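Local coordinates for putative dihydrodipicolinate synthase family protein (Coccidioides immitis, PDB 3QFE) that is a putative member of the dihydrodipicolinate synthase family, built as a single-chain TIM barrel, at residues C136-P141 and N168-G173. Numbering follows the deposited sequence.
Sequences CQSPLP and NPNVVG
In this TIM barrel, two neighbouring alpha-to-beta connections meet at the end of the barrel where the parallel strands begin. Residues 136-141 carry the chain from helix 124-137 to strand 142-146, residues 168-173 from helix 158-167 into strand 171-176, and the side chain of Asn170 bridges the two. Asn170 sits in a type I turn running from Asn168 to Val171, closed by the 2.8 Å hydrogen bond from Val171 N to Asn168 O. Its CB heads toward the neighbouring connection, and with CG anti to the backbone N (chi1 -167°) the carboxamide extends across the gap. Asn170 CG itself comes alongside the Leu140-Pro141 peptide, 4.0 Å from Pro141 CA. At the tip, Asn170 OD1 rests 3.3 Å from Pro141 CA, while ND2 turns back toward the end of the helix. Asn170 ND2 donates to Leu140 O of the connection at 3.3 Å, a bent bond with an N-H...O angle of 142° that arrives from above the carbonyl plane. The strongest polar partner of Asn170 ND2 is Ser135 O, in the last turn of helix 124-137, so the amide joins both the helix end and the connection that follows it.

Leu140 O has a second donor: Ser138, the first residue to leave the helix, swings OG anti to its own backbone N and gives a 2.7 Å hydrogen bond lying in the carbonyl plane, on a lone pair. The two donors thus use different directions around one oxygen and together restrain the carbonyl of the peptide preceding Pro141. Next to this polar cluster the contact turns apolar, for both methyl groups of Val172 face Pro141 CB. Val172 CG2, in the crowded position between backbone N and carbonyl carbon, makes the closer approach, 3.6 Å from Pro141 CB.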
ATOM      1  N   CYS A 136     -14.209  15.687  -7.606  1.00 42.85           N
ATOM      2  CA  CYS A 136     -15.185  16.098  -8.577  1.00 44.37           C
ATOM      3  C   CYS A 136     -14.790  15.744 -10.025  1.00 42.54           C
ATOM      4  O   CYS A 136     -15.650  15.344 -10.807  1.00 42.85           O
ATOM      5  CB  CYS A 136     -15.444  17.598  -8.378  1.00 45.87           C
ATOM      6  SG  CYS A 136     -16.211  18.443  -9.725  1.00 52.49           S
ATOM      7  N   GLN A 137     -13.505  15.864 -10.381  1.00 40.86           N
ATOM      8  CA  GLN A 137     -13.068  15.583 -11.761  1.00 38.82           C
ATOM      9  C   GLN A 137     -12.681  14.127 -12.009  1.00 37.97           C
ATOM     10  O   GLN A 137     -12.637  13.685 -13.169  1.00 37.38           O
ATOM     11  CB  GLN A 137     -11.918  16.500 -12.175  1.00 38.45           C
ATOM     12  CG  GLN A 137     -12.290  17.980 -12.302  1.00 37.40           C
ATOM     13  CD  GLN A 137     -11.264  18.746 -13.097  1.00 37.97           C
ATOM     14  OE1 GLN A 137     -11.004  18.440 -14.261  1.00 39.09           O
ATOM     15  NE2 GLN A 137     -10.667  19.744 -12.480  1.00 37.28           N
ATOM     16  N   SER A 138     -12.421  13.387 -10.925  1.00 37.14           N
ATOM     17  CA  SER A 138     -11.855  12.055 -11.017  1.00 35.96           C
ATOM     18  C   SER A 138     -12.886  11.022 -11.455  1.00 36.39           C
ATOM     19  O   SER A 138     -13.981  10.948 -10.899  1.00 37.15           O
ATOM     20  CB  SER A 138     -11.201  11.616  -9.700  1.00 35.68           C
ATOM     21  OG  SER A 138     -10.836  10.235  -9.763  1.00 33.51           O
ATOM     22  N   PRO A 139     -12.529  10.218 -12.468  1.00 35.93           N
ATOM     23  CA  PRO A 139     -13.406   9.140 -12.902  1.00 36.17           C
ATOM     24  C   PRO A 139     -13.379   7.933 -11.976  1.00 35.94           C
ATOM     25  O   PRO A 139     -14.181   7.020 -12.151  1.00 37.48           O
ATOM     26  CB  PRO A 139     -12.864   8.762 -14.285  1.00 35.95           C
ATOM     27  CG  PRO A 139     -11.499   9.337 -14.362  1.00 35.50           C
ATOM     28  CD  PRO A 139     -11.438  10.499 -13.425  1.00 35.20           C
ATOM     29  N   LEU A 140     -12.473   7.920 -11.009  1.00 34.37           N
ATOM     30  CA  LEU A 140     -12.370   6.817 -10.059  1.00 33.14           C
ATOM     31  C   LEU A 140     -12.595   7.328  -8.621  1.00 32.79           C
ATOM     32  O   LEU A 140     -12.299   8.487  -8.319  1.00 33.08           O
ATOM     33  CB  LEU A 140     -10.993   6.121 -10.175  1.00 31.34           C
ATOM     34  CG  LEU A 140     -10.685   5.213 -11.388  1.00 31.14           C
ATOM     35  CD1 LEU A 140      -9.249   4.720 -11.357  1.00 28.44           C
ATOM     36  CD2 LEU A 140     -11.639   4.020 -11.545  1.00 28.93           C
ATOM     37  N   PRO A 141     -13.116   6.469  -7.737  1.00 32.18           N
ATOM     38  CA  PRO A 141     -13.251   6.868  -6.318  1.00 32.41           C
ATOM     39  C   PRO A 141     -11.889   7.205  -5.670  1.00 31.64           C
ATOM     40  O   PRO A 141     -10.882   6.569  -5.976  1.00 30.24           O
ATOM     41  CB  PRO A 141     -13.880   5.634  -5.658  1.00 31.86           C
ATOM     42  CG  PRO A 141     -14.516   4.851  -6.765  1.00 31.35           C
ATOM     43  CD  PRO A 141     -13.750   5.164  -8.023  1.00 32.07           C
ATOM     44  N   ASN A 168     -17.684  15.636  -0.482  1.00 50.35           N
ATOM     45  CA  ASN A 168     -17.249  14.896  -1.665  1.00 48.36           C
ATOM     46  C   ASN A 168     -17.575  13.403  -1.620  1.00 47.07           C
ATOM     47  O   ASN A 168     -16.734  12.614  -1.206  1.00 45.54           O
ATOM     48  CB  ASN A 168     -15.738  15.049  -1.848  1.00 46.95           C
ATOM     49  CG  ASN A 168     -15.310  16.472  -2.055  1.00 49.35           C
ATOM     50  OD1 ASN A 168     -15.772  17.142  -2.979  1.00 53.52           O
ATOM     51  ND2 ASN A 168     -14.392  16.945  -1.208  1.00 51.45           N
ATOM     52  N   PRO A 169     -18.776  13.006  -2.090  1.00 47.36           N
ATOM     53  CA  PRO A 169     -19.200  11.588  -2.017  1.00 46.24           C
ATOM     54  C   PRO A 169     -18.324  10.644  -2.853  1.00 43.73           C
ATOM     55  O   PRO A 169     -18.371   9.434  -2.673  1.00 42.82           O
ATOM     56  CB  PRO A 169     -20.633  11.612  -2.570  1.00 48.11           C
ATOM     57  CG  PRO A 169     -21.051  13.079  -2.595  1.00 49.77           C
ATOM     58  CD  PRO A 169     -19.772  13.853  -2.775  1.00 48.16           C
ATOM     59  N   ASN A 170     -17.527  11.202  -3.761  1.00 41.94           N
ATOM     60  CA  ASN A 170     -16.558  10.404  -4.501  1.00 39.33           C
ATOM     61  C   ASN A 170     -15.274  10.138  -3.694  1.00 38.05           C
ATOM     62  O   ASN A 170     -14.371   9.432  -4.155  1.00 36.64           O
ATOM     63  CB  ASN A 170     -16.259  11.073  -5.848  1.00 38.47           C
ATOM     64  CG  ASN A 170     -15.515  10.171  -6.805  1.00 36.27           C
ATOM     65  OD1 ASN A 170     -15.793   8.971  -6.896  1.00 37.09           O
ATOM     66  ND2 ASN A 170     -14.567  10.744  -7.535  1.00 31.82           N
ATOM     67  N   VAL A 171     -15.177  10.729  -2.502  1.00 38.31           N
ATOM     68  CA  VAL A 171     -14.077  10.411  -1.592  1.00 37.20           C
ATOM     69  C   VAL A 171     -14.554   9.258  -0.748  1.00 37.66           C
ATOM     70  O   VAL A 171     -15.589   9.357  -0.076  1.00 39.41           O
ATOM     71  CB  VAL A 171     -13.652  11.605  -0.709  1.00 38.37           C
ATOM     72  CG1 VAL A 171     -12.848  11.142   0.505  1.00 36.44           C
ATOM     73  CG2 VAL A 171     -12.877  12.651  -1.552  1.00 36.55           C
ATOM     74  N   VAL A 172     -13.805   8.161  -0.793  1.00 35.79           N
ATOM     75  CA  VAL A 172     -14.248   6.919  -0.169  1.00 36.29           C
ATOM     76  C   VAL A 172     -13.313   6.330   0.910  1.00 36.13           C
ATOM     77  O   VAL A 172     -13.516   5.199   1.347  1.00 36.09           O
ATOM     78  CB  VAL A 172     -14.525   5.830  -1.245  1.00 35.48           C
ATOM     79  CG1 VAL A 172     -15.704   6.245  -2.132  1.00 36.53           C
ATOM     80  CG2 VAL A 172     -13.276   5.548  -2.075  1.00 31.41           C
ATOM     81  N   GLY A 173     -12.302   7.079   1.329  1.00 35.45           N
ATOM     82  CA  GLY A 173     -11.438   6.622   2.397  1.00 36.17           C
ATOM     83  C   GLY A 173     -10.223   7.497   2.603  1.00 36.75           C
ATOM     84  O   GLY A 173     -10.088   8.527   1.952  1.00 36.93           O
TER